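Local coordinates for lactaldehyde dehydrogenase (Methanocaldococcus jannaschii, PDB 3PQA), which oxidises lactaldehyde to lactate, with NAD preferred to NADP as the cofactor, in the biosynthesis of coenzyme F420, at residues 60-65 with 107-112; 99-104 with 150-155; 280-285 with 385-390. One frame throughout, in Å; residues are numbered along the deposited sequence. Where two conformers were deposited one is given.

Contact 1 of 3, residues 60-65 with 107-112; sequences NILMNI and FYVKEH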
ATOM      1  N   ASN B  60      -8.318   6.173 -22.671  1.00 12.35           N
ATOM      2  CA  ASN B  60      -9.155   6.900 -23.623  1.00 13.19           C
ATOM      3  C   ASN B  60     -10.495   6.232 -23.871  1.00 12.25           C
ATOM      4  O   ASN B  60     -11.534   6.909 -23.902  1.00 12.79           O
ATOM      5  CB  ASN B  60      -8.418   7.113 -24.949  1.00 15.50           C
ATOM      6  CG  ASN B  60      -7.331   8.167 -24.843  1.00 15.61           C
ATOM      7  OD1 ASN B  60      -7.357   9.005 -23.937  1.00 15.78           O
ATOM      8  ND2 ASN B  60      -6.364   8.128 -25.768  1.00 15.79           N
ATOM      9  N   ILE B  61     -10.473   4.908 -24.036  1.00 11.93           N
ATOM     10  CA  ILE B  61     -11.694   4.122 -24.275  1.00 12.43           C
ATOM     11  C   ILE B  61     -12.636   4.245 -23.088  1.00 11.53           C
ATOM     12  O   ILE B  61     -13.830   4.509 -23.247  1.00 12.39           O
ATOM     13  CB  ILE B  61     -11.381   2.637 -24.539  1.00 14.42           C
ATOM     14  CG1 ILE B  61     -10.733   2.464 -25.912  1.00 14.60           C
ATOM     15  CG2 ILE B  61     -12.660   1.785 -24.448  1.00 14.60           C
ATOM     16  CD1 ILE B  61     -10.044   1.129 -26.081  1.00 14.70           C
ATOM     17  N   LEU B  62     -12.085   4.085 -21.885  1.00 11.46           N
ATOM     18  CA  LEU B  62     -12.901   4.188 -20.666  1.00 11.71           C
ATOM     19  C   LEU B  62     -13.525   5.599 -20.510  1.00 11.55           C
ATOM     20  O   LEU B  62     -14.715   5.733 -20.210  1.00 11.17           O
ATOM     21  CB  LEU B  62     -12.083   3.777 -19.430  1.00 12.18           C
ATOM     22  CG  LEU B  62     -11.738   2.273 -19.440  1.00 12.29           C
ATOM     23  CD1 LEU B  62     -10.617   1.932 -18.456  1.00 12.30           C
ATOM     24  CD2 LEU B  62     -12.974   1.386 -19.186  1.00 12.27           C
ATOM     25  N   MET B  63     -12.716   6.639 -20.730  1.00 12.25           N
ATOM     26  CA  MET B  63     -13.206   8.010 -20.640  1.00 12.78           C
ATOM     27  C   MET B  63     -14.274   8.308 -21.685  1.00 12.14           C
ATOM     28  O   MET B  63     -15.253   9.006 -21.391  1.00 12.64           O
ATOM     29  CB  MET B  63     -12.059   9.021 -20.722  1.00 15.43           C
ATOM     30  CG  MET B  63     -11.176   9.041 -19.467  1.00 16.55           C
ATOM     31  SD  MET B  63     -12.057   9.385 -17.922  1.00 15.89           S
ATOM     32  CE  MET B  63     -12.560  11.071 -18.149  1.00 16.72           C
ATOM     33  N   ASN B  64     -14.106   7.757 -22.881  1.00 12.45           N
ATOM     34  CA  ASN B  64     -15.081   7.994 -23.939  1.00 14.21           C
ATOM     35  C   ASN B  64     -16.393   7.273 -23.682  1.00 14.47           C
ATOM     36  O   ASN B  64     -17.444   7.795 -23.992  1.00 15.05           O
ATOM     37  CB  ASN B  64     -14.529   7.668 -25.325  1.00 16.75           C
ATOM     38  CG  ASN B  64     -15.478   8.104 -26.444  1.00 16.83           C
ATOM     39  OD1 ASN B  64     -16.137   7.285 -27.043  1.00 17.00           O
ATOM     40  ND2 ASN B  64     -15.543   9.402 -26.702  1.00 17.00           N
ATOM     41  N   ILE B  65     -16.329   6.092 -23.083  1.00 13.48           N
ATOM     42  CA  ILE B  65     -17.550   5.397 -22.669  1.00 12.71           C
ATOM     43  C   ILE B  65     -18.290   6.267 -21.655  1.00 12.47           C
ATOM     44  O   ILE B  65     -19.509   6.496 -21.789  1.00 13.45           O
ATOM     45  CB  ILE B  65     -17.245   3.984 -22.116  1.00 13.04           C
ATOM     46  CG1 ILE B  65     -16.830   3.050 -23.267  1.00 12.76           C
ATOM     47  CG2 ILE B  65     -18.457   3.416 -21.381  1.00 12.75           C
ATOM     48  CD1 ILE B  65     -16.184   1.760 -22.834  1.00 13.13           C
ATOM     49  N   PHE B 107      -8.871   6.096 -14.298  1.00 11.97           N
ATOM     50  CA  PHE B 107      -7.784   6.564 -13.463  0.50 12.79           C
ATOM     51  C   PHE B 107      -6.958   5.428 -12.873  1.00 11.45           C
ATOM     52  O   PHE B 107      -5.731   5.561 -12.823  1.00 11.30           O
ATOM     53  CB  PHE B 107      -8.227   7.632 -12.468  0.50 16.18           C
ATOM     54  CG  PHE B 107      -8.411   8.983 -13.106  0.50 17.55           C
ATOM     55  CD1 PHE B 107      -7.418   9.940 -13.040  0.50 16.52           C
ATOM     56  CD2 PHE B 107      -9.562   9.273 -13.820  0.50 16.51           C
ATOM     57  CE1 PHE B 107      -7.582  11.176 -13.640  0.50 17.64           C
ATOM     58  CE2 PHE B 107      -9.729  10.504 -14.428  0.50 17.63           C
ATOM     59  CZ  PHE B 107      -8.737  11.454 -14.336  0.50 16.61           C
ATOM     60  N   TYR B 108      -7.578   4.303 -12.534  1.00 10.15           N
ATOM     61  CA  TYR B 108      -6.799   3.147 -12.083  1.00  9.62           C
ATOM     62  C   TYR B 108      -5.924   2.471 -13.161  1.00  9.14           C
ATOM     63  O   TYR B 108      -4.898   1.857 -12.826  1.00  8.95           O
ATOM     64  CB  TYR B 108      -7.662   2.157 -11.296  1.00 11.62           C
ATOM     65  CG  TYR B 108      -7.785   2.568  -9.838  1.00 12.31           C
ATOM     66  CD1 TYR B 108      -6.665   2.544  -8.990  1.00 11.80           C
ATOM     67  CD2 TYR B 108      -9.005   2.997  -9.313  1.00 11.87           C
ATOM     68  CE1 TYR B 108      -6.760   2.935  -7.640  1.00 12.46           C
ATOM     69  CE2 TYR B 108      -9.118   3.394  -7.963  1.00 12.51           C
ATOM     70  CZ  TYR B 108      -7.980   3.351  -7.140  1.00 11.96           C
ATOM     71  OH  TYR B 108      -8.092   3.740  -5.828  1.00 12.73           O
ATOM     72  N   VAL B 109      -6.276   2.607 -14.440  1.00  9.67           N
ATOM     73  CA  VAL B 109      -5.361   2.107 -15.481  1.00 10.33           C
ATOM     74  C   VAL B 109      -4.024   2.839 -15.366  1.00 10.94           C
ATOM     75  O   VAL B 109      -2.951   2.258 -15.553  1.00 10.48           O
ATOM     76  CB  VAL B 109      -5.887   2.277 -16.940  1.00 12.53           C
ATOM     77  CG1 VAL B 109      -4.864   1.677 -17.920  1.00 15.57           C
ATOM     78  CG2 VAL B 109      -7.177   1.584 -17.120  1.00 15.42           C
ATOM     79  N   LYS B 110      -4.113   4.118 -15.017  1.00 12.20           N
ATOM     80  CA  LYS B 110      -2.937   4.962 -14.902  1.00 13.86           C
ATOM     81  C   LYS B 110      -2.255   4.863 -13.541  1.00 12.68           C
ATOM     82  O   LYS B 110      -1.035   4.980 -13.465  1.00 13.12           O
ATOM     83  CB  LYS B 110      -3.284   6.419 -15.212  1.00 17.80           C
ATOM     84  CG  LYS B 110      -3.532   6.660 -16.694  1.00 19.53           C
ATOM     85  CD  LYS B 110      -3.640   8.124 -17.030  1.00 19.08           C
ATOM     86  CE  LYS B 110      -3.825   8.294 -18.532  1.00 20.02           C
ATOM     87  NZ  LYS B 110      -3.220   9.542 -19.053  1.00 19.65           N
ATOM     88  N   GLU B 111      -3.035   4.628 -12.488  1.00 11.75           N
ATOM     89  CA  GLU B 111      -2.526   4.732 -11.120  1.00 12.44           C
ATOM     90  C   GLU B 111      -2.296   3.445 -10.350  1.00 13.54           C
ATOM     91  O   GLU B 111      -1.649   3.488  -9.306  1.00 13.44           O
ATOM     92  CB  GLU B 111      -3.435   5.643 -10.283  1.00 13.26           C
ATOM     93  CG  GLU B 111      -3.449   7.095 -10.752  1.00 13.88           C
ATOM     94  CD  GLU B 111      -2.061   7.715 -10.746  1.00 13.51           C
ATOM     95  OE1 GLU B 111      -1.418   7.697  -9.682  1.00 13.93           O
ATOM     96  OE2 GLU B 111      -1.617   8.207 -11.797  1.00 13.87           O
ATOM     97  N   HIS B 112      -2.839   2.314 -10.808  1.00 14.14           N
ATOM     98  CA  HIS B 112      -2.692   1.057 -10.068  0.50 15.38           C
ATOM     99  C   HIS B 112      -1.209   0.783  -9.834  1.00 12.90           C
ATOM    100  O   HIS B 112      -0.399   0.932 -10.741  1.00 12.47           O
ATOM    101  CB  HIS B 112      -3.344  -0.126 -10.795  0.50 19.81           C
ATOM    102  CG  HIS B 112      -2.629  -1.427 -10.580  0.50 20.60           C
ATOM    103  ND1 HIS B 112      -1.681  -1.908 -11.459  0.50 20.41           N
ATOM    104  CD2 HIS B 112      -2.685  -2.317  -9.563  0.50 20.38           C
ATOM    105  CE1 HIS B 112      -1.199  -3.049 -11.004  0.50 20.59           C
ATOM    106  NE2 HIS B 112      -1.793  -3.321  -9.853  0.50 20.61           N
TER

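Contact 2 of 3, residues 99-104 with 150-155; sequences IGTFKL and KIAPAI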
ATOM      1  N   ILE B  99     -21.329   6.379 -14.894  1.00 11.68           N
ATOM      2  CA  ILE B  99     -20.345   7.337 -15.435  1.00 12.53           C
ATOM      3  C   ILE B  99     -19.121   7.318 -14.523  1.00 11.23           C
ATOM      4  O   ILE B  99     -17.977   7.201 -15.001  1.00 12.05           O
ATOM      5  CB  ILE B  99     -20.920   8.773 -15.524  1.00 14.11           C
ATOM      6  CG1 ILE B  99     -22.117   8.799 -16.486  1.00 14.16           C
ATOM      7  CG2 ILE B  99     -19.868   9.745 -16.004  1.00 14.21           C
ATOM      8  CD1 ILE B  99     -23.028  10.014 -16.304  1.00 14.44           C
ATOM      9  N   GLY B 100     -19.377   7.407 -13.219  1.00 10.56           N
ATOM     10  CA  GLY B 100     -18.310   7.372 -12.215  1.00 11.08           C
ATOM     11  C   GLY B 100     -17.466   6.099 -12.249  1.00 11.05           C
ATOM     12  O   GLY B 100     -16.243   6.150 -12.098  1.00 11.82           O
ATOM     13  N   THR B 101     -18.118   4.958 -12.458  1.00 10.84           N
ATOM     14  CA  THR B 101     -17.430   3.670 -12.502  1.00 10.63           C
ATOM     15  C   THR B 101     -16.463   3.590 -13.683  1.00  9.74           C
ATOM     16  O   THR B 101     -15.329   3.131 -13.532  1.00  9.52           O
ATOM     17  CB  THR B 101     -18.476   2.533 -12.536  1.00 11.37           C
ATOM     18  OG1 THR B 101     -19.229   2.606 -11.323  1.00 12.29           O
ATOM     19  CG2 THR B 101     -17.826   1.160 -12.643  1.00 12.19           C
ATOM     20  N   PHE B 102     -16.916   4.020 -14.864  1.00 10.20           N
ATOM     21  CA  PHE B 102     -16.016   4.050 -16.016  1.00 10.95           C
ATOM     22  C   PHE B 102     -14.859   5.024 -15.808  1.00 10.57           C
ATOM     23  O   PHE B 102     -13.720   4.706 -16.148  1.00 11.18           O
ATOM     24  CB  PHE B 102     -16.787   4.281 -17.329  1.00 13.15           C
ATOM     25  CG  PHE B 102     -17.388   3.017 -17.888  1.00 13.79           C
ATOM     26  CD1 PHE B 102     -16.589   2.089 -18.558  1.00 13.32           C
ATOM     27  CD2 PHE B 102     -18.752   2.737 -17.721  1.00 13.37           C
ATOM     28  CE1 PHE B 102     -17.142   0.896 -19.070  1.00 13.81           C
ATOM     29  CE2 PHE B 102     -19.303   1.556 -18.222  1.00 13.86           C
ATOM     30  CZ  PHE B 102     -18.498   0.638 -18.893  1.00 13.39           C
ATOM     31  N   LYS B 103     -15.139   6.193 -15.227  1.00 11.06           N
ATOM     32  CA  LYS B 103     -14.064   7.166 -14.966  1.00 12.21           C
ATOM     33  C   LYS B 103     -13.024   6.694 -13.949  1.00 11.22           C
ATOM     34  O   LYS B 103     -11.833   6.958 -14.108  1.00 11.35           O
ATOM     35  CB  LYS B 103     -14.629   8.511 -14.544  1.00 16.75           C
ATOM     36  CG  LYS B 103     -15.404   9.179 -15.642  1.00 18.30           C
ATOM     37  CD  LYS B 103     -15.810  10.575 -15.262  1.00 18.38           C
ATOM     38  CE  LYS B 103     -16.239  11.314 -16.524  1.00 18.92           C
ATOM     39  NZ  LYS B 103     -16.477  12.761 -16.244  1.00 19.24           N
ATOM     40  N   LEU B 104     -13.481   5.990 -12.922  1.00 10.22           N
ATOM     41  CA  LEU B 104     -12.588   5.455 -11.907  1.00 10.39           C
ATOM     42  C   LEU B 104     -11.693   4.368 -12.481  1.00 10.11           C
ATOM     43  O   LEU B 104     -10.506   4.275 -12.140  1.00 10.99           O
ATOM     44  CB  LEU B 104     -13.371   4.931 -10.699  1.00 12.96           C
ATOM     45  CG  LEU B 104     -12.548   4.768  -9.418  1.00 13.81           C
ATOM     46  CD1 LEU B 104     -11.871   6.072  -9.024  1.00 13.26           C
ATOM     47  CD2 LEU B 104     -13.431   4.265  -8.279  1.00 13.22           C
ATOM     48  N   LYS B 150     -18.217  -4.584 -13.988  1.00 10.02           N
ATOM     49  CA  LYS B 150     -17.465  -5.705 -14.548  1.00 11.68           C
ATOM     50  C   LYS B 150     -16.692  -5.317 -15.810  1.00  9.90           C
ATOM     51  O   LYS B 150     -15.520  -5.679 -15.963  1.00 10.78           O
ATOM     52  CB  LYS B 150     -18.387  -6.886 -14.860  1.00 16.11           C
ATOM     53  CG  LYS B 150     -19.145  -7.424 -13.645  1.00 17.46           C
ATOM     54  CD  LYS B 150     -19.892  -8.713 -13.972  1.00 17.65           C
ATOM     55  CE  LYS B 150     -20.902  -9.070 -12.856  1.00 17.92           C
ATOM     56  NZ  LYS B 150     -20.220  -9.344 -11.549  1.00 18.08           N
ATOM     57  N   ILE B 151     -17.366  -4.623 -16.731  1.00  8.99           N
ATOM     58  CA  ILE B 151     -16.749  -4.157 -17.977  1.00 10.09           C
ATOM     59  C   ILE B 151     -15.582  -3.190 -17.763  1.00  8.55           C
ATOM     60  O   ILE B 151     -14.513  -3.379 -18.358  1.00  8.92           O
ATOM     61  CB  ILE B 151     -17.797  -3.525 -18.934  1.00 13.06           C
ATOM     62  CG1 ILE B 151     -18.862  -4.569 -19.296  1.00 13.47           C
ATOM     63  CG2 ILE B 151     -17.127  -2.971 -20.214  1.00 13.51           C
ATOM     64  CD1 ILE B 151     -20.084  -3.975 -19.993  1.00 14.14           C
ATOM     65  N   ALA B 152     -15.798  -2.153 -16.952  1.00  8.63           N
ATOM     66  CA  ALA B 152     -14.766  -1.134 -16.757  1.00  8.46           C
ATOM     67  C   ALA B 152     -13.438  -1.733 -16.214  1.00  8.03           C
ATOM     68  O   ALA B 152     -12.371  -1.537 -16.831  1.00  8.56           O
ATOM     69  CB  ALA B 152     -15.281   0.001 -15.877  1.00  9.12           C
ATOM     70  N   PRO B 153     -13.491  -2.496 -15.097  1.00  8.74           N
ATOM     71  CA  PRO B 153     -12.233  -3.148 -14.660  1.00  8.48           C
ATOM     72  C   PRO B 153     -11.650  -4.170 -15.647  1.00  8.80           C
ATOM     73  O   PRO B 153     -10.426  -4.294 -15.735  1.00  9.54           O
ATOM     74  CB  PRO B 153     -12.599  -3.818 -13.332  1.00  9.84           C
ATOM     75  CG  PRO B 153     -14.084  -3.905 -13.316  1.00 12.37           C
ATOM     76  CD  PRO B 153     -14.627  -2.819 -14.203  1.00  9.93           C
ATOM     77  N   ALA B 154     -12.504  -4.897 -16.381  1.00  8.18           N
ATOM     78  CA  ALA B 154     -12.023  -5.844 -17.392  1.00  8.92           C
ATOM     79  C   ALA B 154     -11.225  -5.171 -18.504  1.00  9.01           C
ATOM     80  O   ALA B 154     -10.143  -5.644 -18.874  1.00 10.16           O
ATOM     81  CB  ALA B 154     -13.188  -6.648 -17.977  1.00  9.54           C
ATOM     82  N   ILE B 155     -11.758  -4.073 -19.044  1.00  9.29           N
ATOM     83  CA  ILE B 155     -11.051  -3.282 -20.053  1.00 10.55           C
ATOM     84  C   ILE B 155      -9.739  -2.721 -19.470  1.00  9.55           C
ATOM     85  O   ILE B 155      -8.664  -2.823 -20.076  1.00  9.71           O
ATOM     86  CB  ILE B 155     -11.936  -2.142 -20.625  1.00 12.27           C
ATOM     87  CG1 ILE B 155     -13.109  -2.718 -21.435  1.00 12.45           C
ATOM     88  CG2 ILE B 155     -11.112  -1.179 -21.509  1.00 12.46           C
ATOM     89  CD1 ILE B 155     -14.097  -1.654 -21.887  1.00 12.73           C
TER

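Contact 3 of 3, residues 280-285 with 385-390; sequences MILVDE and IDIANS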
ATOM      1  N   MET B 280     -34.607  -7.992   7.087  1.00 13.31           N
ATOM      2  CA  MET B 280     -35.340  -8.069   8.362  1.00 13.85           C
ATOM      3  C   MET B 280     -34.900  -6.916   9.238  1.00 14.08           C
ATOM      4  O   MET B 280     -33.775  -6.419   9.098  1.00 13.38           O
ATOM      5  CB  MET B 280     -35.128  -9.441   9.063  1.00 14.78           C
ATOM      6  CG  MET B 280     -33.710  -9.764   9.589  1.00 16.55           C
ATOM      7  SD  MET B 280     -33.520 -11.420  10.366  1.00 14.61           S
ATOM      8  CE  MET B 280     -32.466 -12.268   9.161  1.00 16.68           C
ATOM      9  N   ILE B 281     -35.792  -6.461  10.111  1.00 13.99           N
ATOM     10  CA  ILE B 281     -35.425  -5.430  11.090  1.00 14.52           C
ATOM     11  C   ILE B 281     -35.576  -6.085  12.453  1.00 14.82           C
ATOM     12  O   ILE B 281     -36.653  -6.632  12.751  1.00 14.27           O
ATOM     13  CB  ILE B 281     -36.328  -4.156  10.997  1.00 15.01           C
ATOM     14  CG1 ILE B 281     -36.211  -3.514   9.610  1.00 15.45           C
ATOM     15  CG2 ILE B 281     -35.988  -3.136  12.114  1.00 15.51           C
ATOM     16  CD1 ILE B 281     -37.144  -2.327   9.380  1.00 15.22           C
ATOM     17  N   LEU B 282     -34.493  -6.069  13.235  1.00 14.31           N
ATOM     18  CA  LEU B 282     -34.520  -6.462  14.638  1.00 15.11           C
ATOM     19  C   LEU B 282     -34.564  -5.189  15.471  1.00 15.26           C
ATOM     20  O   LEU B 282     -33.735  -4.298  15.293  1.00 14.72           O
ATOM     21  CB  LEU B 282     -33.300  -7.328  14.989  1.00 15.80           C
ATOM     22  CG  LEU B 282     -32.957  -8.453  14.009  1.00 15.15           C
ATOM     23  CD1 LEU B 282     -31.726  -9.225  14.486  1.00 15.90           C
ATOM     24  CD2 LEU B 282     -34.147  -9.386  13.852  1.00 15.93           C
ATOM     25  N   VAL B 283     -35.543  -5.093  16.365  1.00 14.88           N
ATOM     26  CA  VAL B 283     -35.722  -3.880  17.153  1.00 14.86           C
ATOM     27  C   VAL B 283     -35.871  -4.227  18.628  1.00 14.88           C
ATOM     28  O   VAL B 283     -36.541  -5.193  18.982  1.00 14.38           O
ATOM     29  CB  VAL B 283     -36.908  -3.004  16.620  1.00 15.35           C
ATOM     30  CG1 VAL B 283     -38.245  -3.768  16.651  1.00 16.34           C
ATOM     31  CG2 VAL B 283     -36.994  -1.672  17.373  1.00 16.41           C
ATOM     32  N   ASP B 284     -35.209  -3.454  19.482  1.00 15.09           N
ATOM     33  CA  ASP B 284     -35.313  -3.680  20.923  1.00 16.24           C
ATOM     34  C   ASP B 284     -36.766  -3.619  21.381  1.00 17.02           C
ATOM     35  O   ASP B 284     -37.493  -2.703  20.993  1.00 15.91           O
ATOM     36  CB  ASP B 284     -34.494  -2.658  21.701  1.00 17.50           C
ATOM     37  CG  ASP B 284     -34.292  -3.077  23.143  1.00 17.57           C
ATOM     38  OD1 ASP B 284     -33.270  -3.729  23.419  1.00 17.59           O
ATOM     39  OD2 ASP B 284     -35.170  -2.793  23.988  1.00 17.63           O
ATOM     40  N   GLU B 285     -37.158  -4.585  22.217  1.00 17.95           N
ATOM     41  CA  GLU B 285     -38.507  -4.653  22.798  1.00 19.71           C
ATOM     42  C   GLU B 285     -38.970  -3.320  23.348  1.00 19.25           C
ATOM     43  O   GLU B 285     -40.147  -2.947  23.194  1.00 18.73           O
ATOM     44  CB  GLU B 285     -38.562  -5.681  23.937  1.00 21.38           C
ATOM     45  CG  GLU B 285     -38.599  -7.122  23.458  1.00 23.43           C
ATOM     46  CD  GLU B 285     -38.622  -8.137  24.594  1.00 21.99           C
ATOM     47  OE1 GLU B 285     -38.752  -7.727  25.771  1.00 23.59           O
ATOM     48  OE2 GLU B 285     -38.476  -9.344  24.309  1.00 23.57           O
ATOM     49  N   ILE B 385     -27.405 -10.620  17.730  1.00 17.10           N
ATOM     50  CA  ILE B 385     -26.283 -11.086  16.911  1.00 18.15           C
ATOM     51  C   ILE B 385     -26.575 -12.505  16.434  1.00 17.47           C
ATOM     52  O   ILE B 385     -26.368 -12.811  15.267  1.00 16.51           O
ATOM     53  CB  ILE B 385     -24.919 -10.959  17.623  1.00 20.31           C
ATOM     54  CG1 ILE B 385     -24.526  -9.481  17.671  1.00 21.60           C
ATOM     55  CG2 ILE B 385     -23.827 -11.736  16.879  1.00 21.71           C
ATOM     56  CD1 ILE B 385     -23.373  -9.130  18.567  1.00 20.70           C
ATOM     57  N   ASP B 386     -27.090 -13.351  17.324  1.00 18.30           N
ATOM     58  CA  ASP B 386     -27.442 -14.723  16.941  1.00 19.67           C
ATOM     59  C   ASP B 386     -28.529 -14.757  15.866  1.00 17.00           C
ATOM     60  O   ASP B 386     -28.397 -15.504  14.897  1.00 16.72           O
ATOM     61  CB  ASP B 386     -27.839 -15.565  18.159  1.00 23.39           C
ATOM     62  CG  ASP B 386     -26.638 -15.947  19.040  1.00 23.88           C
ATOM     63  OD1 ASP B 386     -25.467 -15.966  18.565  1.00 23.87           O
ATOM     64  OD2 ASP B 386     -26.883 -16.260  20.224  1.00 23.96           O
ATOM     65  N   ILE B 387     -29.573 -13.935  16.001  1.00 15.25           N
ATOM     66  CA  ILE B 387     -30.613 -13.895  14.960  1.00 14.99           C
ATOM     67  C   ILE B 387     -30.022 -13.394  13.628  1.00 14.51           C
ATOM     68  O   ILE B 387     -30.248 -13.990  12.558  1.00 14.45           O
ATOM     69  CB  ILE B 387     -31.820 -13.020  15.346  1.00 15.90           C
ATOM     70  CG1 ILE B 387     -32.574 -13.632  16.537  1.00 16.21           C
ATOM     71  CG2 ILE B 387     -32.756 -12.857  14.150  1.00 16.15           C
ATOM     72  CD1 ILE B 387     -33.478 -12.625  17.255  1.00 16.09           C
ATOM     73  N   ALA B 388     -29.270 -12.300  13.701  1.00 14.15           N
ATOM     74  CA  ALA B 388     -28.637 -11.718  12.516  1.00 14.01           C
ATOM     75  C   ALA B 388     -27.751 -12.722  11.768  1.00 13.65           C
ATOM     76  O   ALA B 388     -27.748 -12.738  10.531  1.00 13.53           O
ATOM     77  CB  ALA B 388     -27.839 -10.454  12.905  1.00 14.09           C
ATOM     78  N   ASN B 389     -27.026 -13.555  12.520  1.00 14.34           N
ATOM     79  CA  ASN B 389     -26.062 -14.512  11.943  1.00 16.32           C
ATOM     80  C   ASN B 389     -26.658 -15.871  11.590  1.00 16.97           C
ATOM     81  O   ASN B 389     -25.939 -16.779  11.167  1.00 17.09           O
ATOM     82  CB  ASN B 389     -24.898 -14.734  12.909  1.00 16.98           C
ATOM     83  CG  ASN B 389     -23.955 -13.544  12.985  1.00 16.38           C
ATOM     84  OD1 ASN B 389     -23.894 -12.718  12.076  1.00 17.01           O
ATOM     85  ND2 ASN B 389     -23.174 -13.493  14.045  1.00 16.94           N
ATOM     86  N   SER B 390     -27.965 -16.008  11.766  1.00 16.78           N
ATOM     87  CA  SER B 390     -28.608 -17.318  11.682  1.00 17.24           C
ATOM     88  C   SER B 390     -28.955 -17.811  10.266  1.00 17.97           C
ATOM     89  O   SER B 390     -29.534 -18.902  10.110  1.00 18.93           O
ATOM     90  CB  SER B 390     -29.856 -17.345  12.574  1.00 17.20           C
ATOM     91  OG  SER B 390     -30.863 -16.513  12.034  1.00 17.71           O
TER

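Contact 1 of 3, residues 60-65 with 107-112
Leu62 and Val109 meet between helix 55-71 and the C-terminal end of helix 88-111, in the helical layer packed on the sheet of the Rossmann-like, NAD-binding domain, as in other aldehyde dehydrogenases. The helices stand well apart here: the nearest CA atoms, Met63 CA and Phe107 CA, are 9.1 Å from each other, and the segments meet through side chains alone, all of them apolar. Leu62 and Val109 both set out toward the opposite helix and cross obliquely, one methyl of each making the touch. Leucine suits its place because its CG carries the methyls far enough to span the gap, while the short, beta-branched valine offers a compact surface close to its own backbone. Both are buried, and Ala156 of helix 145-156 packs on the two of them.

The neighbouring Met63 brings its flexible thioether near the ring of Phe107, SD 4.3 Å from CE2; both residues are partly exposed, and this looser touch is less certain because Phe107 was deposited in two conformers. Tyr108 exchanges hydrogen bonds with Glu111 of the second subunit, so helix 88-111 serves the subunit interface as well. On Val109, CG1 is anti to the backbone N (chi1 -178°), which places CG2 beside that N and anti to the carbonyl carbon, where it meets Leu62 CD1 at 3.7 Å.

Contact 2 of 3, residues 99-104 with 150-155
Along residues 99-104, Thr101 is the first to meet Ala152 of helix 145-156, and it divides its side chain between two tasks. Its carbonyl O lies 3.9 Å from Ala152 CB and its methyl CG2 4.3 Å from the same atom, while OG1 is hydrogen-bonded to Arg97 O one turn back and to Asn145 OD1, at the start of the partner helix. A beta-branched hydroxyl residue suits such a place, one branch apolar and the other polar.

Phe102 follows and carries most of the contact. The short segments run almost parallel, at 12°, with axes 8.8 Å apart, and Phe102 CA comes within 5.4 Å of Ala152 CA, a closeness that the small alanine permits. With CG beside the backbone N (chi1 -82°), the ring leans across so that CD1 is 3.6 Å from Ala152 CB. Farther out, Ile151 CG2 approaches the ring's edge near its plane, 4.0 Å from CE1. Were Phe102 cut back to an alanine, Ile151 CG2 and Ala152 CB would probably face a gap between the helices.

No hydrogen bond or charge crosses the interface, and the one hydroxyl is paired, consistent with a close fit that depends on shape.

Contact 3 of 3, residues 280-285 with 385-390
A helix-on-sheet layer of the catalytic domain brings helix 384-388 over the sheet that contains strand 278-284. Leu282 and Ile387 form the centre of the contact, and Met280 and Ala388 complete it. Met280 and Leu282, two residues apart on the strand, project from the same face of the sheet, toward the helix.

Leu282 receives Ile387 at its fork: Ile387 CG2 is 3.8 Å from Leu282 CD1 and just as far from Leu282 CD2, so one methyl is seated against both branches. This methyl is the branch of Ile387 anti to the backbone N, while the longer CG1 arm lies beside that N (chi1 -66°). Leucine fits because its two spread methyls make a cradle. Leu282 CD1 also reaches the helix backbone, 4.0 Å from Ala388 N, and lies 4.4 Å from Ala388 CB, an approach that a residue as small as alanine allows. Met280 SD comes to the same methyl of the isoleucine, 4.1 Å from Ile387 CG2. The methionine starts with CG between the backbone N and the carbonyl carbon (chi1 67°), runs extended to the sulfur and bends only beyond it.

Ile387 O accepts from both Ser390 N and Ser390 OG, the hydroxyl at 2.6 Å and tilted 19° from the carbonyl plane, so the carbonyl is gripped twice where the chain turns away. Asn389, bonded to backbone atoms of Asn413 and Glu415, ties this turn to the end of helix 404-413 and the chain just beyond it.

Helix 288-300 touches Ile281 and Val283, whose side chains leave the strand on the opposite face. A mainly parallel sheet with helices on both faces, held by branched aliphatic residues, is characteristic of an alpha/beta domain such as the catalytic domain of aldehyde dehydrogenases.

Contacts 1 and 2 share helix 88-111 and touch each other: Leu62 CD2 of contact 1 lies 3.7 Å from Phe102 CD1 of contact 2, so helices 55-71, 88-111 and 145-156 form one continuous apolar layer. Contact 2 is its buried part, built on closely spaced helices and an aromatic ring; contact 1 is only partly buried, its helices farther apart, and lies beside the subunit interface. Contact 3 lies in the other, catalytic domain, on the opposite side of the chain's centre, about 36 Å from contact 2 between centres. It too is buried, but there a helix packs on a strand through aliphatic and thioether groups, without any ring.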